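Local structure of putative isochorismatase (Bordetella bronchiseptica, 3UAO) at residues A[46-51]-A[160-165]; A[91-96]-A[137-142]. The protein catalyses the hydrolysis of maleamate to maleate and ammonia, a step in the bacterial breakdown of nicotinate (vitamin B3). All coordinates share one frame; numbering follows the deposited sequence.

Contact 1. Residues A[46-51]-A[160-165]; sequences GLLIVD and QTLLVA
L162 reaches across from its own strand to cover the neighbouring backbone at G46, where there is no side chain in the way. Its CB leaves the sheet on the same face as L48 and V164, and with CG anti to the backbone N (chi1 -178°) the branch swings over to strand 46-50. CG lies 4.1 Å from L48 CB. From there CD1 drops onto the peptide between G46 and L47, 3.6 Å from L47 N, while CD2 stays beside the L48 side chain, 4.1 Å from L48 CD2; F145 packs on this leucine from a loop. Further along the same face, V164 CG1 meets V50 CG1 at 3.8 Å. On the opposite face L47 and L163 cross at about a right angle, with L47 CD1 4.0 Å from L163 CB. Helix 67-84 packs on this face at L47, I49 and A165. Between the two faces the backbones pair in parallel: L48 N gives a nearly straight bond to L163 O (2.7 Å, 178° at the hydrogen), and A165 N answers to L48 O. These are two central strands of the six-stranded parallel sheet in the Rossmann-like alpha/beta core of the isochorismatase-type hydrolases.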
loop_
_atom_site.group_PDB
_atom_site.type_symbol
_atom_site.label_atom_id
_atom_site.label_comp_id
_atom_site.label_asym_id
_atom_site.label_seq_id
_atom_site.Cartn_x
_atom_site.Cartn_y
_atom_site.Cartn_z
ATOM N N GLY A 46 6.533 18.184 -9.597
ATOM C CA GLY A 46 7.102 17.973 -8.288
ATOM C C GLY A 46 8.492 17.399 -8.439
ATOM O O GLY A 46 8.931 17.026 -9.553
ATOM N N LEU A 47 9.198 17.338 -7.324
ATOM C CA LEU A 47 10.589 16.924 -7.303
ATOM C C LEU A 47 10.784 16.007 -6.114
ATOM O O LEU A 47 10.447 16.344 -4.989
ATOM C CB LEU A 47 11.544 18.143 -7.201
ATOM C CG LEU A 47 13.042 17.913 -6.915
ATOM C CD1 LEU A 47 13.727 17.232 -8.059
ATOM C CD2 LEU A 47 13.729 19.210 -6.606
ATOM N N LEU A 48 11.346 14.846 -6.392
ATOM C CA LEU A 48 11.777 13.913 -5.388
ATOM C C LEU A 48 13.276 13.789 -5.444
ATOM O O LEU A 48 13.804 13.451 -6.507
ATOM C CB LEU A 48 11.214 12.542 -5.749
ATOM C CG LEU A 48 11.553 11.487 -4.724
ATOM C CD1 LEU A 48 11.048 11.945 -3.380
ATOM C CD2 LEU A 48 10.931 10.210 -5.177
ATOM N N ILE A 49 13.952 14.030 -4.330
ATOM C CA ILE A 49 15.372 13.785 -4.224
ATOM C C ILE A 49 15.565 12.574 -3.316
ATOM O O ILE A 49 15.320 12.646 -2.106
ATOM C CB ILE A 49 16.104 14.993 -3.636
ATOM C CG1 ILE A 49 15.774 16.278 -4.411
ATOM C CG2 ILE A 49 17.597 14.776 -3.645
ATOM C CD1 ILE A 49 16.374 17.518 -3.793
ATOM N N VAL A 50 16.002 11.449 -3.860
ATOM C CA VAL A 50 16.041 10.242 -3.026
ATOM C C VAL A 50 17.412 9.942 -2.413
ATOM O O VAL A 50 18.376 9.754 -3.111
ATOM C CB VAL A 50 15.301 8.976 -3.681
ATOM C CG1 VAL A 50 14.588 9.340 -4.957
ATOM C CG2 VAL A 50 16.174 7.813 -3.839
ATOM N N ASP A 51 17.468 9.981 -1.090
ATOM C CA ASP A 51 18.614 9.527 -0.305
ATOM C C ASP A 51 19.955 10.187 -0.569
ATOM O O ASP A 51 21.005 9.572 -0.379
ATOM C CB ASP A 51 18.778 8.005 -0.439
ATOM C CG ASP A 51 17.606 7.259 0.072
ATOM O OD1 ASP A 51 16.772 7.863 0.778
ATOM O OD2 ASP A 51 17.510 6.065 -0.259
ATOM N N GLN A 160 1.242 15.742 -11.178
ATOM C CA GLN A 160 1.079 14.877 -12.366
ATOM C C GLN A 160 2.391 14.259 -12.787
ATOM O O GLN A 160 2.430 13.101 -13.144
ATOM C CB GLN A 160 0.500 15.673 -13.546
ATOM C CG GLN A 160 -0.972 16.057 -13.376
ATOM C CD GLN A 160 -1.859 14.869 -13.520
ATOM O OE1 GLN A 160 -2.134 14.167 -12.556
ATOM N NE2 GLN A 160 -2.293 14.604 -14.745
ATOM N N THR A 161 3.448 15.063 -12.768
ATOM C CA THR A 161 4.795 14.677 -13.144
ATOM C C THR A 161 5.811 14.946 -12.001
ATOM O O THR A 161 5.869 16.035 -11.427
ATOM C CB THR A 161 5.241 15.479 -14.378
ATOM O OG1 THR A 161 4.357 15.229 -15.486
ATOM C CG2 THR A 161 6.683 15.148 -14.766
ATOM N N LEU A 162 6.637 13.963 -11.704
ATOM C CA LEU A 162 7.596 14.030 -10.633
ATOM C C LEU A 162 9.026 13.896 -11.150
ATOM O O LEU A 162 9.403 12.891 -11.725
ATOM C CB LEU A 162 7.293 12.873 -9.655
ATOM C CG LEU A 162 8.149 12.731 -8.394
ATOM C CD1 LEU A 162 7.908 13.985 -7.519
ATOM C CD2 LEU A 162 7.882 11.429 -7.649
ATOM N N LEU A 163 9.844 14.910 -10.930
ATOM C CA LEU A 163 11.247 14.832 -11.292
ATOM C C LEU A 163 11.941 14.035 -10.181
ATOM O O LEU A 163 11.657 14.227 -9.004
ATOM C CB LEU A 163 11.844 16.233 -11.437
ATOM C CG LEU A 163 11.492 17.046 -12.721
ATOM C CD1 LEU A 163 10.014 17.486 -12.776
ATOM C CD2 LEU A 163 12.407 18.244 -12.867
ATOM N N VAL A 164 12.809 13.104 -10.557
ATOM C CA VAL A 164 13.570 12.328 -9.580
ATOM C C VAL A 164 15.078 12.535 -9.693
ATOM O O VAL A 164 15.650 12.503 -10.771
ATOM C CB VAL A 164 13.272 10.795 -9.682
ATOM C CG1 VAL A 164 14.093 10.037 -8.636
ATOM C CG2 VAL A 164 11.803 10.542 -9.458
ATOM N N ALA A 165 15.689 12.733 -8.536
ATOM C CA ALA A 165 17.111 12.770 -8.356
ATOM C C ALA A 165 17.464 11.859 -7.180
ATOM O O ALA A 165 16.596 11.469 -6.441
ATOM C CB ALA A 165 17.530 14.185 -8.026
#

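Contact 2. Residues A[91-96]-A[137-142]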
loop_
_atom_site.group_PDB
_atom_site.type_symbol
_atom_site.label_atom_id
_atom_site.label_comp_id
_atom_site.label_asym_id
_atom_site.label_seq_id
_atom_site.Cartn_x
_atom_site.Cartn_y
_atom_site.Cartn_z
ATOM N N SER A 91 13.918 12.118 0.647
ATOM C CA SER A 91 13.831 10.831 1.282
ATOM C C SER A 91 15.137 10.606 2.046
ATOM O O SER A 91 16.200 11.130 1.702
ATOM C CB SER A 91 13.587 9.728 0.221
ATOM O OG SER A 91 14.783 9.074 -0.160
ATOM N N ARG A 92 15.038 9.809 3.092
ATOM C CA ARG A 92 16.189 9.424 3.912
ATOM C C ARG A 92 15.914 8.008 4.344
ATOM O O ARG A 92 14.761 7.704 4.627
ATOM C CB ARG A 92 16.270 10.277 5.191
ATOM C CG ARG A 92 16.522 11.761 4.987
ATOM C CD ARG A 92 16.422 12.517 6.289
ATOM N NE ARG A 92 17.319 11.915 7.276
ATOM C CZ ARG A 92 17.156 11.934 8.598
ATOM N NH1 ARG A 92 16.131 12.547 9.167
ATOM N NH2 ARG A 92 18.034 11.312 9.346
ATOM N N ILE A 93 16.931 7.136 4.355
ATOM C CA ILE A 93 16.802 5.827 4.985
ATOM C C ILE A 93 17.032 6.046 6.458
ATOM O O ILE A 93 18.009 6.714 6.861
ATOM C CB ILE A 93 17.750 4.784 4.388
ATOM C CG1 ILE A 93 17.337 4.480 2.944
ATOM C CG2 ILE A 93 17.690 3.433 5.143
ATOM C CD1 ILE A 93 18.306 3.554 2.166
ATOM N N VAL A 94 16.070 5.589 7.267
ATOM C CA VAL A 94 16.160 5.648 8.731
ATOM C C VAL A 94 15.618 4.377 9.383
ATOM O O VAL A 94 14.446 4.023 9.214
ATOM C CB VAL A 94 15.375 6.821 9.295
ATOM C CG1 VAL A 94 15.294 6.714 10.854
ATOM C CG2 VAL A 94 15.963 8.159 8.857
ATOM N N TYR A 95 16.461 3.699 10.147
ATOM C CA TYR A 95 16.012 2.627 11.051
ATOM C C TYR A 95 15.970 3.125 12.490
ATOM O O TYR A 95 16.587 4.147 12.813
ATOM C CB TYR A 95 16.959 1.444 10.979
ATOM C CG TYR A 95 16.894 0.657 9.674
ATOM C CD1 TYR A 95 16.163 -0.527 9.587
ATOM C CD2 TYR A 95 17.591 1.064 8.569
ATOM C CE1 TYR A 95 16.106 -1.257 8.416
ATOM C CE2 TYR A 95 17.531 0.333 7.365
ATOM C CZ TYR A 95 16.787 -0.820 7.308
ATOM O OH TYR A 95 16.715 -1.553 6.155
ATOM N N ALA A 96 15.270 2.361 13.343
ATOM C CA ALA A 96 15.231 2.595 14.781
ATOM C C ALA A 96 16.593 2.315 15.428
ATOM O O ALA A 96 17.265 1.365 15.066
ATOM C CB ALA A 96 14.124 1.735 15.466
ATOM N N VAL A 137 10.635 12.258 3.793
ATOM C CA VAL A 137 10.053 10.979 3.995
ATOM C C VAL A 137 11.172 10.038 4.425
ATOM O O VAL A 137 12.260 10.030 3.848
ATOM C CB VAL A 137 9.219 10.511 2.772
ATOM C CG1 VAL A 137 9.894 10.762 1.546
ATOM C CG2 VAL A 137 8.904 9.042 2.870
ATOM N N ARG A 138 10.886 9.287 5.499
ATOM C CA ARG A 138 11.802 8.339 6.093
ATOM C C ARG A 138 11.359 6.973 5.710
ATOM O O ARG A 138 10.164 6.684 5.691
ATOM C CB ARG A 138 11.781 8.448 7.599
ATOM C CG ARG A 138 12.570 9.654 8.159
ATOM C CD ARG A 138 11.945 10.096 9.477
ATOM N NE ARG A 138 12.661 11.211 10.076
ATOM C CZ ARG A 138 12.265 12.490 10.074
ATOM N NH1 ARG A 138 11.114 12.862 9.510
ATOM N NH2 ARG A 138 13.031 13.406 10.685
ATOM N N LYS A 139 12.329 6.110 5.403
ATOM C CA LYS A 139 12.019 4.822 4.880
ATOM C C LYS A 139 13.048 3.845 5.390
ATOM O O LYS A 139 14.143 4.237 5.777
ATOM C CB LYS A 139 12.002 4.887 3.346
ATOM C CG LYS A 139 13.381 5.112 2.647
ATOM C CD LYS A 139 13.161 5.701 1.267
ATOM C CE LYS A 139 14.424 5.751 0.384
ATOM N NZ LYS A 139 15.210 4.464 0.411
ATOM N N SER A 140 12.662 2.576 5.439
ATOM C CA SER A 140 13.552 1.500 5.761
ATOM C C SER A 140 13.641 0.523 4.584
ATOM O O SER A 140 14.150 -0.564 4.738
ATOM C CB SER A 140 13.003 0.774 6.987
ATOM O OG SER A 140 11.613 0.491 6.823
ATOM N N THR A 141 13.131 0.919 3.412
ATOM C CA THR A 141 13.201 0.110 2.171
ATOM C C THR A 141 13.761 0.970 1.032
ATOM O O THR A 141 13.961 2.185 1.223
ATOM C CB THR A 141 11.812 -0.355 1.818
ATOM O OG1 THR A 141 10.947 0.787 1.740
ATOM C CG2 THR A 141 11.304 -1.257 2.913
ATOM N N PRO A 142 14.045 0.373 -0.144
ATOM C CA PRO A 142 14.597 1.151 -1.258
ATOM C C PRO A 142 13.730 2.294 -1.801
ATOM O O PRO A 142 14.245 3.396 -2.080
ATOM C CB PRO A 142 14.800 0.104 -2.359
ATOM C CG PRO A 142 14.831 -1.190 -1.658
ATOM C CD PRO A 142 13.970 -1.071 -0.463
#
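K139 and I93 form the tight side of this contact. The lysine chain runs over the S91 and I93 face, its CE 3.4 Å from S91 OG, whose hydrogen-bond partner is D51. A turn at the last torsion (chi4 46°) brings NZ within 3.3 Å of I93 CG1. T141 O receives NZ in the carbonyl plane at 2.7 Å, P142 O takes it from above its plane at 2.9 Å, and D51 OD2 adds a salt bridge. Parallel strands 91-93 and 137-139, the latter at the sheet edge within this chain, are joined by R92 N to V137 O and K139 N to R92 O. Just beyond them, S140 CB sits over one face of the Y95 ring, a CH-pi contact, while the Y95 hydroxyl is bonded to N103. The looser side is around exposed R138 and partly exposed V94; R92 beside them is buried. V94 runs alongside R138, its CG2 3.8 Å from R138 CG and over one face of the R92 guanidinium. E117 salt-bridges both arginines, OE2 to R92 NH1 and OE1 to R138 NE. Chemically, the shared carboxylate would pair the charges and hold both guanidinium groups, whereas on the S91 and K139 face two loop carbonyls and the D51 carboxylate fix one amine.

Overall arrangement
The two contacts belong to one sheet, their centres 16 Å apart: strands 45-50 and 87-93 are neighbours, in the order 135-139, 87-93, 45-50, 161-167, and along the chain contact 2 is nested within the loop that contact 1 closes. I49 O and S91 N, 3.1 Å apart, probably share a hydrogen bond at the seam. At the end of strand 45-50, D51 OD2 meets K139 NZ in a 2.9 Å salt bridge. In isochorismatase-type amidohydrolases an Asp-Lys-Cys triad does the chemistry, and D51, K139 and C172, here oxidised to S-hydroxycysteine, are consistent with it. An acetate ion, probably from the crystallisation liquor, lies about 6 Å from the I93 side chain and may mark the pocket.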